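Local structure of tRNA-splicing ligase RtcB (Thermus thermophilus, 2EPG) at residues Q55-V60 with E68-M73; G165-R170 with A304-Q309; F180-G185 with N341-E346; L232-F237 with R332-L337. The protein probably joins RNA ends in a GTP- and manganese-dependent reaction, sealing a 2',3'-cyclic phosphate or 3'-phosphate end to a 5'-hydroxyl end. One frame throughout, in Å; residues are numbered along the deposited sequence.

Contact 1 (Q55-V60 with E68-M73)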
loop_
_atom_site.group_PDB
_atom_site.type_symbol
_atom_site.label_atom_id
_atom_site.label_comp_id
_atom_site.label_asym_id
_atom_site.label_seq_id
_atom_site.Cartn_x
_atom_site.Cartn_y
_atom_site.Cartn_z
ATOM N N GLN A 55 -12.407 -1.877 -19.064
ATOM C CA GLN A 55 -11.799 -2.354 -20.304
ATOM C C GLN A 55 -10.345 -2.695 -19.983
ATOM O O GLN A 55 -9.805 -3.669 -20.500
ATOM C CB GLN A 55 -11.858 -1.276 -21.396
ATOM C CG GLN A 55 -10.980 -1.568 -22.632
ATOM C CD GLN A 55 -11.487 -2.724 -23.497
ATOM O OE1 GLN A 55 -12.504 -2.601 -24.186
ATOM N NE2 GLN A 55 -10.775 -3.847 -23.467
ATOM N N GLN A 56 -9.715 -1.878 -19.137
ATOM C CA GLN A 56 -8.336 -2.137 -18.730
ATOM C C GLN A 56 -8.291 -3.441 -17.946
ATOM O O GLN A 56 -7.368 -4.238 -18.117
ATOM C CB GLN A 56 -7.788 -1.020 -17.840
ATOM C CG GLN A 56 -7.509 0.274 -18.544
ATOM C CD GLN A 56 -6.641 1.186 -17.718
ATOM O OE1 GLN A 56 -6.892 1.390 -16.529
ATOM N NE2 GLN A 56 -5.608 1.744 -18.340
ATOM N N LEU A 57 -9.281 -3.652 -17.077
ATOM C CA LEU A 57 -9.339 -4.889 -16.288
ATOM C C LEU A 57 -9.476 -6.070 -17.254
ATOM O O LEU A 57 -8.869 -7.131 -17.061
ATOM C CB LEU A 57 -10.527 -4.874 -15.312
ATOM C CG LEU A 57 -10.681 -6.148 -14.460
ATOM C CD1 LEU A 57 -9.466 -6.289 -13.574
ATOM C CD2 LEU A 57 -11.960 -6.107 -13.617
HETATM N N MSE A 58 -10.264 -5.884 -18.307
HETATM C CA MSE A 58 -10.435 -6.946 -19.297
HETATM C C MSE A 58 -9.124 -7.229 -20.035
HETATM O O MSE A 58 -8.832 -8.372 -20.374
HETATM C CB MSE A 58 -11.544 -6.572 -20.289
HETATM C CG MSE A 58 -12.940 -6.702 -19.697
HETATM SE SE MSE A 58 -14.306 -5.733 -20.700
HETATM C CE MSE A 58 -14.560 -7.021 -22.124
ATOM N N ASN A 59 -8.330 -6.189 -20.273
ATOM C CA ASN A 59 -7.045 -6.354 -20.960
ATOM C C ASN A 59 -6.103 -7.190 -20.083
ATOM O O ASN A 59 -5.372 -8.048 -20.571
ATOM C CB ASN A 59 -6.405 -4.991 -21.232
ATOM C CG ASN A 59 -7.214 -4.132 -22.196
ATOM O OD1 ASN A 59 -7.028 -2.921 -22.245
ATOM N ND2 ASN A 59 -8.086 -4.748 -22.970
ATOM N N VAL A 60 -6.125 -6.922 -18.785
ATOM C CA VAL A 60 -5.293 -7.652 -17.836
ATOM C C VAL A 60 -5.580 -9.143 -17.997
ATOM O O VAL A 60 -4.662 -9.956 -18.027
ATOM C CB VAL A 60 -5.603 -7.206 -16.389
ATOM C CG1 VAL A 60 -4.884 -8.116 -15.383
ATOM C CG2 VAL A 60 -5.174 -5.745 -16.197
ATOM N N GLU A 68 -7.685 -17.112 -12.678
ATOM C CA GLU A 68 -9.035 -16.577 -12.596
ATOM C C GLU A 68 -9.423 -16.254 -11.150
ATOM O O GLU A 68 -9.196 -17.060 -10.246
ATOM C CB GLU A 68 -10.035 -17.585 -13.180
ATOM C CG GLU A 68 -11.449 -17.043 -13.319
ATOM C CD GLU A 68 -12.297 -17.914 -14.238
ATOM O OE1 GLU A 68 -12.768 -18.984 -13.788
ATOM O OE2 GLU A 68 -12.473 -17.537 -15.417
ATOM N N PRO A 69 -10.015 -15.065 -10.914
ATOM C CA PRO A 69 -10.309 -14.060 -11.938
ATOM C C PRO A 69 -9.404 -12.847 -11.783
ATOM O O PRO A 69 -8.779 -12.667 -10.740
ATOM C CB PRO A 69 -11.742 -13.682 -11.623
ATOM C CG PRO A 69 -11.680 -13.583 -10.089
ATOM C CD PRO A 69 -10.825 -14.824 -9.702
ATOM N N ALA A 70 -9.342 -12.018 -12.823
ATOM C CA ALA A 70 -8.581 -10.780 -12.750
ATOM C C ALA A 70 -9.540 -9.940 -11.903
ATOM O O ALA A 70 -10.753 -10.022 -12.109
ATOM C CB ALA A 70 -8.405 -10.163 -14.158
ATOM N N LEU A 71 -9.016 -9.138 -10.974
ATOM C CA LEU A 71 -9.863 -8.355 -10.075
ATOM C C LEU A 71 -9.612 -6.866 -9.988
ATOM O O LEU A 71 -8.518 -6.376 -10.270
ATOM C CB LEU A 71 -9.753 -8.898 -8.646
ATOM C CG LEU A 71 -10.269 -10.295 -8.335
ATOM C CD1 LEU A 71 -9.264 -11.016 -7.464
ATOM C CD2 LEU A 71 -11.637 -10.193 -7.649
ATOM N N ALA A 72 -10.639 -6.159 -9.533
ATOM C CA ALA A 72 -10.573 -4.715 -9.337
ATOM C C ALA A 72 -11.426 -4.339 -8.125
ATOM O O ALA A 72 -12.552 -4.827 -7.979
ATOM C CB ALA A 72 -11.076 -3.979 -10.566
HETATM N N MSE A 73 -10.873 -3.479 -7.272
HETATM C CA MSE A 73 -11.526 -2.980 -6.053
HETATM C C MSE A 73 -12.558 -1.879 -6.342
HETATM O O MSE A 73 -12.597 -1.336 -7.448
HETATM C CB MSE A 73 -10.459 -2.441 -5.085
HETATM C CG MSE A 73 -9.522 -3.510 -4.568
HETATM SE SE MSE A 73 -10.536 -4.864 -3.625
HETATM C CE MSE A 73 -9.615 -6.439 -4.157
#
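With CG anti to the backbone N (chi1 179°) and chi2 at 63°, L57 drives both of its methyl groups off the helix onto A70, L71 and A72 of the strand. L57 CD1 drops onto the backbone, 3.4 Å from L71 O, and lies 4.1 Å from A70 CB. The other branch goes further along the strand, where L57 CD2 rests 3.8 Å from A72 CB. One turn later, on the same side of the helix, V60 adds a looser touch: V60 CG1 is 4.3 Å from A70 CB. Everything that meets across the contact is a methyl group or backbone, and the small CB groups of A70 and A72 are consistent with the 8.1 Å approach of the two segment axes. The arrangement is a helix laid on a beta-sheet. Helix 52-60 turns back through a short connection and runs against strand 70-73 at 151°, while the strand's alternation sends L71 to the other face, onto V35, F37, V87 and F405. Strand 70-73 is flanked by strand 34-37, which runs parallel to it, and by strand 86-90, which is antiparallel. Both side chains reach those neighbours as well, L57 touching A34 and V60 touching A88. The side chain of A72 is about 11 Å from that of H410, the predicted site of the GMP-histidine intermediate.

Contact 2 (G165-R170 with A304-Q309)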
loop_
_atom_site.group_PDB
_atom_site.type_symbol
_atom_site.label_atom_id
_atom_site.label_comp_id
_atom_site.label_asym_id
_atom_site.label_seq_id
_atom_site.Cartn_x
_atom_site.Cartn_y
_atom_site.Cartn_z
ATOM N N GLY A 165 14.113 -3.904 8.885
ATOM C CA GLY A 165 14.862 -4.514 9.969
ATOM C C GLY A 165 16.299 -4.022 10.094
ATOM O O GLY A 165 16.814 -3.968 11.201
ATOM N N TRP A 166 16.949 -3.674 8.979
ATOM C CA TRP A 166 18.337 -3.186 9.021
ATOM C C TRP A 166 18.399 -1.950 9.905
ATOM O O TRP A 166 19.267 -1.838 10.767
ATOM C CB TRP A 166 18.838 -2.806 7.616
ATOM C CG TRP A 166 20.344 -2.541 7.519
ATOM C CD1 TRP A 166 21.313 -3.434 7.146
ATOM C CD2 TRP A 166 21.030 -1.299 7.785
ATOM N NE1 TRP A 166 22.549 -2.828 7.160
ATOM C CE2 TRP A 166 22.404 -1.520 7.548
ATOM C CE3 TRP A 166 20.612 -0.026 8.198
ATOM C CZ2 TRP A 166 23.368 -0.515 7.713
ATOM C CZ3 TRP A 166 21.568 0.977 8.364
ATOM C CH2 TRP A 166 22.935 0.724 8.120
ATOM N N LEU A 167 17.468 -1.026 9.681
ATOM C CA LEU A 167 17.397 0.211 10.445
ATOM C C LEU A 167 17.043 -0.021 11.913
ATOM O O LEU A 167 17.604 0.619 12.794
ATOM C CB LEU A 167 16.369 1.151 9.822
ATOM C CG LEU A 167 16.724 1.813 8.484
ATOM C CD1 LEU A 167 15.501 2.562 7.941
ATOM C CD2 LEU A 167 17.878 2.778 8.694
ATOM N N VAL A 168 16.103 -0.926 12.173
ATOM C CA VAL A 168 15.708 -1.209 13.545
ATOM C C VAL A 168 16.887 -1.762 14.349
ATOM O O VAL A 168 17.102 -1.367 15.493
ATOM C CB VAL A 168 14.558 -2.244 13.594
ATOM C CG1 VAL A 168 14.299 -2.669 15.040
ATOM C CG2 VAL A 168 13.317 -1.642 12.972
ATOM N N LYS A 169 17.626 -2.696 13.753
ATOM C CA LYS A 169 18.783 -3.296 14.411
ATOM C C LYS A 169 19.889 -2.281 14.691
ATOM O O LYS A 169 20.758 -2.548 15.504
ATOM C CB LYS A 169 19.326 -4.456 13.572
ATOM C CG LYS A 169 18.377 -5.645 13.527
ATOM C CD LYS A 169 18.696 -6.620 12.396
ATOM C CE LYS A 169 20.097 -7.186 12.510
ATOM N NZ LYS A 169 20.301 -8.238 11.488
ATOM N N ARG A 170 19.861 -1.121 14.031
ATOM C CA ARG A 170 20.877 -0.093 14.286
ATOM C C ARG A 170 20.329 1.049 15.127
ATOM O O ARG A 170 20.902 2.129 15.158
ATOM C CB ARG A 170 21.456 0.489 12.990
ATOM C CG ARG A 170 22.651 -0.270 12.409
ATOM C CD ARG A 170 22.212 -1.507 11.691
ATOM N NE ARG A 170 23.310 -2.341 11.209
ATOM C CZ ARG A 170 23.116 -3.519 10.625
ATOM N NH1 ARG A 170 24.138 -4.243 10.207
ATOM N NH2 ARG A 170 21.878 -3.979 10.458
ATOM N N ALA A 304 11.395 1.262 0.406
ATOM C CA ALA A 304 10.183 1.954 0.859
ATOM C C ALA A 304 9.869 1.539 2.300
ATOM O O ALA A 304 9.480 2.365 3.120
ATOM C CB ALA A 304 8.988 1.631 -0.075
ATOM N N PHE A 305 10.028 0.259 2.619
ATOM C CA PHE A 305 9.766 -0.171 3.988
ATOM C C PHE A 305 10.691 0.582 4.955
ATOM O O PHE A 305 10.258 1.043 6.002
ATOM C CB PHE A 305 9.995 -1.682 4.139
ATOM C CG PHE A 305 8.805 -2.531 3.738
ATOM C CD1 PHE A 305 8.981 -3.664 2.948
ATOM C CD2 PHE A 305 7.518 -2.211 4.171
ATOM C CE1 PHE A 305 7.905 -4.467 2.595
ATOM C CE2 PHE A 305 6.433 -3.004 3.825
ATOM C CZ PHE A 305 6.626 -4.138 3.032
ATOM N N ALA A 306 11.967 0.714 4.587
ATOM C CA ALA A 306 12.964 1.390 5.425
ATOM C C ALA A 306 12.667 2.859 5.562
ATOM O O ALA A 306 12.866 3.455 6.621
ATOM C CB ALA A 306 14.357 1.199 4.839
ATOM N N ASN A 307 12.199 3.450 4.477
ATOM C CA ASN A 307 11.862 4.860 4.478
ATOM C C ASN A 307 10.766 5.160 5.510
ATOM O O ASN A 307 10.842 6.156 6.241
ATOM C CB ASN A 307 11.393 5.284 3.081
ATOM C CG ASN A 307 11.165 6.774 2.985
ATOM O OD1 ASN A 307 11.978 7.556 3.469
ATOM N ND2 ASN A 307 10.068 7.179 2.354
ATOM N N ARG A 308 9.735 4.316 5.554
ATOM C CA ARG A 308 8.656 4.533 6.507
ATOM C C ARG A 308 9.170 4.262 7.923
ATOM O O ARG A 308 8.791 4.950 8.872
ATOM C CB ARG A 308 7.451 3.640 6.172
ATOM C CG ARG A 308 6.725 4.064 4.883
ATOM C CD ARG A 308 5.316 3.466 4.763
ATOM N NE ARG A 308 5.297 2.024 4.509
ATOM C CZ ARG A 308 5.285 1.465 3.303
ATOM N NH1 ARG A 308 5.260 0.150 3.190
ATOM N NH2 ARG A 308 5.302 2.214 2.204
ATOM N N GLN A 309 10.037 3.265 8.064
ATOM C CA GLN A 309 10.592 2.954 9.364
ATOM C C GLN A 309 11.375 4.164 9.880
ATOM O O GLN A 309 11.237 4.536 11.047
ATOM C CB GLN A 309 11.517 1.731 9.277
ATOM C CG GLN A 309 12.225 1.390 10.592
ATOM C CD GLN A 309 11.252 0.991 11.719
ATOM O OE1 GLN A 309 10.325 0.206 11.507
ATOM N NE2 GLN A 309 11.479 1.516 12.913
#
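The NE2 of Q309 is held by two oxygens, D177 OD1 and Y172 O, and its OE1 accepts from R112 NH1, so both ends of this buried amide are occupied while V168 closes over it. V168 CG2 is 3.6 Å from Q309 CD, 3.7 Å from Q309 NE2 and 3.8 Å from Q309 OE1; such near-equal distances place the methyl over the body of the amide and not beside one end. The two side chains cross at about a right angle. A chi1 of 176° extends the Q309 chain away from its own N, and a bend at chi2 (63°) then turns the amide along the flank of its helix. A leucine here would probably cost R112 NH1 its acceptor, and D177 and the Y172 carbonyl this donor. Next to the amide, L167 CD1 packs on A306 CB (3.6 Å) and on the backbone oxygen A306 O (3.1 Å). L167 CB also flanks Q309 CG at 4.2 Å, bridging the two halves of the contact. I159 of helix 153-162 touches both L167 and A306 and adds a third helix to the cluster. This is a helix-helix interface away from the annotated sites: short helix 164-169 lies on the long helix 288-321, with axes 9.2 Å apart and inclined at 36°, meeting it through residues three apart, A306 and Q309.

Contact 3 (F180-G185 with N341-E346)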
loop_
_atom_site.group_PDB
_atom_site.type_symbol
_atom_site.label_atom_id
_atom_site.label_comp_id
_atom_site.label_asym_id
_atom_site.label_seq_id
_atom_site.Cartn_x
_atom_site.Cartn_y
_atom_site.Cartn_z
ATOM N N PHE A 180 5.225 -5.913 13.054
ATOM C CA PHE A 180 3.983 -5.362 12.522
ATOM C C PHE A 180 4.073 -4.701 11.151
ATOM O O PHE A 180 3.300 -3.804 10.797
ATOM C CB PHE A 180 3.392 -4.432 13.573
ATOM C CG PHE A 180 3.253 -5.103 14.912
ATOM C CD1 PHE A 180 4.256 -4.989 15.871
ATOM C CD2 PHE A 180 2.171 -5.938 15.172
ATOM C CE1 PHE A 180 4.186 -5.702 17.073
ATOM C CE2 PHE A 180 2.089 -6.654 16.368
ATOM C CZ PHE A 180 3.098 -6.535 17.321
ATOM N N ILE A 181 5.037 -5.165 10.376
ATOM C CA ILE A 181 5.196 -4.687 9.020
ATOM C C ILE A 181 4.866 -5.896 8.169
ATOM O O ILE A 181 5.233 -7.021 8.524
ATOM C CB ILE A 181 6.647 -4.288 8.703
ATOM C CG1 ILE A 181 7.139 -3.239 9.702
ATOM C CG2 ILE A 181 6.726 -3.746 7.270
ATOM C CD1 ILE A 181 8.625 -2.916 9.540
ATOM N N GLU A 182 4.168 -5.669 7.064
ATOM C CA GLU A 182 3.844 -6.737 6.128
ATOM C C GLU A 182 5.193 -7.361 5.723
ATOM O O GLU A 182 6.149 -6.632 5.432
ATOM C CB GLU A 182 3.159 -6.141 4.898
ATOM C CG GLU A 182 2.834 -7.141 3.802
ATOM C CD GLU A 182 2.445 -6.473 2.482
ATOM O OE1 GLU A 182 2.122 -5.267 2.477
ATOM O OE2 GLU A 182 2.469 -7.164 1.437
ATOM N N SER A 183 5.259 -8.693 5.703
ATOM C CA SER A 183 6.478 -9.434 5.344
ATOM C C SER A 183 7.662 -9.006 6.184
ATOM O O SER A 183 8.803 -9.110 5.743
ATOM C CB SER A 183 6.827 -9.212 3.873
ATOM O OG SER A 183 5.859 -9.807 3.033
ATOM N N GLN A 184 7.378 -8.526 7.395
ATOM C CA GLN A 184 8.400 -8.042 8.303
ATOM C C GLN A 184 9.277 -6.963 7.653
ATOM O O GLN A 184 10.444 -6.791 8.014
ATOM C CB GLN A 184 9.248 -9.215 8.842
ATOM C CG GLN A 184 8.465 -10.133 9.802
ATOM C CD GLN A 184 9.287 -10.598 11.020
ATOM O OE1 GLN A 184 10.258 -11.365 10.897
ATOM N NE2 GLN A 184 8.899 -10.122 12.207
ATOM N N GLY A 185 8.697 -6.233 6.699
ATOM C CA GLY A 185 9.416 -5.165 6.027
ATOM C C GLY A 185 10.553 -5.628 5.140
ATOM O O GLY A 185 11.497 -4.880 4.922
ATOM N N ASN A 341 2.361 -3.369 -5.129
ATOM C CA ASN A 341 3.378 -4.396 -4.995
ATOM C C ASN A 341 2.978 -5.714 -5.640
ATOM O O ASN A 341 1.803 -5.984 -5.820
ATOM C CB ASN A 341 3.649 -4.647 -3.515
ATOM C CG ASN A 341 5.120 -4.782 -3.211
ATOM O OD1 ASN A 341 5.512 -5.012 -2.064
ATOM N ND2 ASN A 341 5.950 -4.639 -4.237
ATOM N N ALA A 342 3.963 -6.526 -6.007
ATOM C CA ALA A 342 3.692 -7.851 -6.555
ATOM C C ALA A 342 4.429 -8.756 -5.582
ATOM O O ALA A 342 5.589 -8.506 -5.249
ATOM C CB ALA A 342 4.256 -8.003 -7.955
ATOM N N LYS A 343 3.755 -9.795 -5.112
ATOM C CA LYS A 343 4.355 -10.689 -4.139
ATOM C C LYS A 343 3.993 -12.122 -4.417
ATOM O O LYS A 343 2.896 -12.407 -4.913
ATOM C CB LYS A 343 3.856 -10.335 -2.741
ATOM C CG LYS A 343 3.969 -8.851 -2.419
ATOM C CD LYS A 343 3.768 -8.611 -0.957
ATOM C CE LYS A 343 4.835 -9.306 -0.136
ATOM N NZ LYS A 343 4.377 -9.297 1.272
ATOM N N PHE A 344 4.911 -13.027 -4.102
ATOM C CA PHE A 344 4.622 -14.434 -4.290
ATOM C C PHE A 344 3.857 -14.879 -3.051
ATOM O O PHE A 344 4.316 -14.694 -1.930
ATOM C CB PHE A 344 5.904 -15.253 -4.445
ATOM C CG PHE A 344 6.537 -15.121 -5.808
ATOM C CD1 PHE A 344 7.552 -14.195 -6.035
ATOM C CD2 PHE A 344 6.101 -15.913 -6.867
ATOM C CE1 PHE A 344 8.127 -14.067 -7.312
ATOM C CE2 PHE A 344 6.663 -15.794 -8.136
ATOM C CZ PHE A 344 7.680 -14.872 -8.361
ATOM N N GLU A 345 2.690 -15.473 -3.261
ATOM C CA GLU A 345 1.851 -15.916 -2.155
ATOM C C GLU A 345 1.199 -17.266 -2.463
ATOM O O GLU A 345 1.157 -17.697 -3.617
ATOM C CB GLU A 345 0.761 -14.872 -1.891
ATOM C CG GLU A 345 1.282 -13.495 -1.506
ATOM C CD GLU A 345 0.177 -12.455 -1.359
ATOM O OE1 GLU A 345 -1.015 -12.754 -1.658
ATOM O OE2 GLU A 345 0.508 -11.322 -0.945
ATOM N N GLU A 346 0.715 -17.928 -1.418
ATOM C CA GLU A 346 0.036 -19.211 -1.543
ATOM C C GLU A 346 -1.456 -18.962 -1.676
ATOM O O GLU A 346 -2.070 -18.402 -0.773
ATOM C CB GLU A 346 0.253 -20.073 -0.301
ATOM C CG GLU A 346 1.681 -20.524 -0.079
ATOM C CD GLU A 346 2.158 -21.476 -1.159
ATOM O OE1 GLU A 346 3.261 -21.224 -1.706
ATOM O OE2 GLU A 346 1.433 -22.466 -1.451
#
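K343 NZ is the focus of the tight part of this contact, where E182 and S183 both receive it. K343 NZ donates to E182 OE2 at 2.9 Å in a salt bridge, reaching that oxygen on its anti side and 27° out of the carboxylate plane. The distance from K343 NZ to S183 OG, 2.4 Å, is very short for a hydrogen bond, and its exact value is doubtful. E182 and K343 advance from opposite directions: the glutamate is extended beyond CG, whereas the lysine bends at chi3 (62°), which turns its CE and NZ toward S183 OG and E182 OE2. E345 OE2 is 5.2 Å from E182 OE2, a like-charge pair that K343 and R356, the salt-bridge partner of E345, probably ease. The other carboxylate oxygen, E182 OE1, takes the backbone N of A338, close to H339, a predicted manganese and GMP ligand. Shortening E182 to an alanine is likely to leave the lysine ammonium without this counter-charge and the A338 N-H without its acceptor. S183, for all its close contact, is partly exposed, and the open side lies beyond it at the exposed Q184. In the fold, the loop rests F180 on V333 of strand 332-347, while strand 341-346 is paired antiparallel with strand 350-357 and packs N341, A342 and F344 on helix 288-321.

Contact 4 (L232-F237 with R332-L337)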
loop_
_atom_site.group_PDB
_atom_site.type_symbol
_atom_site.label_atom_id
_atom_site.label_comp_id
_atom_site.label_asym_id
_atom_site.label_seq_id
_atom_site.Cartn_x
_atom_site.Cartn_y
_atom_site.Cartn_z
ATOM N N LEU A 232 -9.873 -3.833 20.010
ATOM C CA LEU A 232 -9.140 -4.262 21.196
ATOM C C LEU A 232 -7.879 -5.003 20.776
ATOM O O LEU A 232 -6.788 -4.737 21.284
ATOM C CB LEU A 232 -9.989 -5.208 22.053
ATOM C CG LEU A 232 -9.215 -5.816 23.231
ATOM C CD1 LEU A 232 -8.947 -4.714 24.265
ATOM C CD2 LEU A 232 -10.004 -6.969 23.862
ATOM N N ALA A 233 -8.038 -5.949 19.853
ATOM C CA ALA A 233 -6.912 -6.719 19.362
ATOM C C ALA A 233 -5.857 -5.828 18.699
ATOM O O ALA A 233 -4.671 -6.077 18.855
ATOM C CB ALA A 233 -7.397 -7.789 18.376
ATOM N N PHE A 234 -6.283 -4.797 17.965
ATOM C CA PHE A 234 -5.341 -3.889 17.289
ATOM C C PHE A 234 -4.841 -2.795 18.229
ATOM O O PHE A 234 -4.003 -1.980 17.836
ATOM C CB PHE A 234 -5.986 -3.177 16.078
ATOM C CG PHE A 234 -6.269 -4.070 14.899
ATOM C CD1 PHE A 234 -5.809 -5.390 14.862
ATOM C CD2 PHE A 234 -7.024 -3.590 13.827
ATOM C CE1 PHE A 234 -6.101 -6.224 13.788
ATOM C CE2 PHE A 234 -7.327 -4.411 12.742
ATOM C CZ PHE A 234 -6.866 -5.735 12.717
ATOM N N GLY A 235 -5.378 -2.750 19.446
ATOM C CA GLY A 235 -4.955 -1.730 20.391
ATOM C C GLY A 235 -5.473 -0.344 20.039
ATOM O O GLY A 235 -4.761 0.651 20.206
ATOM N N LEU A 236 -6.701 -0.275 19.532
ATOM C CA LEU A 236 -7.317 0.995 19.164
ATOM C C LEU A 236 -8.456 1.358 20.125
ATOM O O LEU A 236 -9.167 0.480 20.606
ATOM C CB LEU A 236 -7.891 0.906 17.743
ATOM C CG LEU A 236 -6.926 0.985 16.561
ATOM C CD1 LEU A 236 -7.665 0.688 15.245
ATOM C CD2 LEU A 236 -6.303 2.398 16.532
ATOM N N PHE A 237 -8.610 2.646 20.417
ATOM C CA PHE A 237 -9.702 3.124 21.270
ATOM C C PHE A 237 -10.077 4.553 20.873
ATOM O O PHE A 237 -9.243 5.313 20.390
ATOM C CB PHE A 237 -9.346 3.033 22.771
ATOM C CG PHE A 237 -8.202 3.911 23.198
ATOM C CD1 PHE A 237 -8.435 5.204 23.662
ATOM C CD2 PHE A 237 -6.899 3.427 23.183
ATOM C CE1 PHE A 237 -7.385 6.006 24.113
ATOM C CE2 PHE A 237 -5.839 4.218 23.630
ATOM C CZ PHE A 237 -6.084 5.511 24.096
ATOM N N ARG A 332 3.571 2.845 19.063
ATOM C CA ARG A 332 3.925 1.544 18.524
ATOM C C ARG A 332 3.396 1.404 17.118
ATOM O O ARG A 332 2.443 2.088 16.745
ATOM C CB ARG A 332 3.334 0.423 19.382
ATOM C CG ARG A 332 3.692 0.490 20.858
ATOM C CD ARG A 332 3.085 -0.694 21.586
ATOM N NE ARG A 332 3.057 -0.518 23.034
ATOM C CZ ARG A 332 2.452 -1.364 23.866
ATOM N NH1 ARG A 332 2.463 -1.138 25.178
ATOM N NH2 ARG A 332 1.833 -2.441 23.378
ATOM N N VAL A 333 4.017 0.516 16.342
ATOM C CA VAL A 333 3.562 0.259 14.992
ATOM C C VAL A 333 2.334 -0.661 15.099
ATOM O O VAL A 333 2.438 -1.790 15.586
ATOM C CB VAL A 333 4.652 -0.453 14.162
ATOM C CG1 VAL A 333 4.112 -0.804 12.784
ATOM C CG2 VAL A 333 5.907 0.466 14.039
ATOM N N LEU A 334 1.170 -0.163 14.691
ATOM C CA LEU A 334 -0.039 -0.976 14.706
ATOM C C LEU A 334 0.133 -1.905 13.506
ATOM O O LEU A 334 0.052 -3.132 13.632
ATOM C CB LEU A 334 -1.272 -0.081 14.563
ATOM C CG LEU A 334 -2.626 -0.776 14.744
ATOM C CD1 LEU A 334 -3.653 0.246 15.202
ATOM C CD2 LEU A 334 -3.044 -1.455 13.434
ATOM N N TYR A 335 0.382 -1.317 12.340
ATOM C CA TYR A 335 0.668 -2.111 11.138
ATOM C C TYR A 335 1.317 -1.230 10.068
ATOM O O TYR A 335 1.319 -0.003 10.173
ATOM C CB TYR A 335 -0.601 -2.763 10.556
ATOM C CG TYR A 335 -0.280 -4.023 9.794
ATOM C CD1 TYR A 335 0.387 -5.076 10.418
ATOM C CD2 TYR A 335 -0.620 -4.171 8.455
ATOM C CE1 TYR A 335 0.709 -6.240 9.716
ATOM C CE2 TYR A 335 -0.307 -5.334 7.763
ATOM C CZ TYR A 335 0.359 -6.359 8.405
ATOM O OH TYR A 335 0.676 -7.514 7.723
ATOM N N ASP A 336 1.861 -1.866 9.041
ATOM C CA ASP A 336 2.484 -1.165 7.924
ATOM C C ASP A 336 2.328 -2.083 6.708
ATOM O O ASP A 336 2.744 -3.243 6.746
ATOM C CB ASP A 336 3.964 -0.884 8.256
ATOM C CG ASP A 336 4.735 -0.247 7.091
ATOM O OD1 ASP A 336 5.483 0.722 7.340
ATOM O OD2 ASP A 336 4.622 -0.723 5.938
ATOM N N LEU A 337 1.705 -1.581 5.641
ATOM C CA LEU A 337 1.503 -2.387 4.446
ATOM C C LEU A 337 1.562 -1.587 3.153
ATOM O O LEU A 337 1.336 -0.381 3.127
ATOM C CB LEU A 337 0.158 -3.138 4.506
ATOM C CG LEU A 337 -1.122 -2.379 4.108
ATOM C CD1 LEU A 337 -2.341 -3.313 4.195
ATOM C CD2 LEU A 337 -1.310 -1.169 5.026
#
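Just after F234 the helix ends at G235, whose positive phi (73°) and bonds back into the last turn make a Schellman motif, and the chain then bends so that F234 and L236 both border L334; the CA atoms of F234 and L334 are 6.6 Å apart. A single methyl does most of the touching. L334 CD1 is 3.5 Å from F234 O, and it also lies 3.6 Å from L236 CG and 3.7 Å from L236 CD2. These last two distances place it against the branch point of L236, and the two leucine side chains cross at about a right angle. A chi1 of -172° throws L334's CG to the far side from its own N and carries its methyls out from the strand. The phenyl group of F234 mostly leads elsewhere: F234 CB is 4.2 Å from L334 CD1, L334 CD2 meets the ring obliquely, and the ring itself packs edge-to-face with Y374 and touches P380, V393 and A395. P380 also contacts L334, so strand 380-383 helps to enclose the cluster. The side chain of L236 is about 10 Å from that of S391, a predicted GMP-binding residue. On the strand side, L334 has a helix-like psi (-54°), and both it and Y335 face L113. That is a classic beta bulge in the antiparallel pairing of strand 332-347 with strand 110-119, here packed against the Schellman-capped end of helix 228-234.

How the contacts relate
All four contacts are largely buried; of the touching residues two, S183 in contact 3 and V168 in contact 2, are partly exposed, and the rest are buried. Contacts 1 and 4 are apolar meetings of a helix or its end with a strand, contact 2 joins two helices around a buried amide, and contact 3 alone is built on a salt bridge. Contacts 3 and 4 share strand 332-347 and meet where E182 N lies 2.8 Å from D336 O. Contact 2 joins them through helix 288-321: F305 packs on the 180-185 loop, and R308 NH1 forms a 3.0 Å salt bridge with D336 OD2. Contact 1 touches none of the others; its nearest atoms are about 10 Å from contact 3.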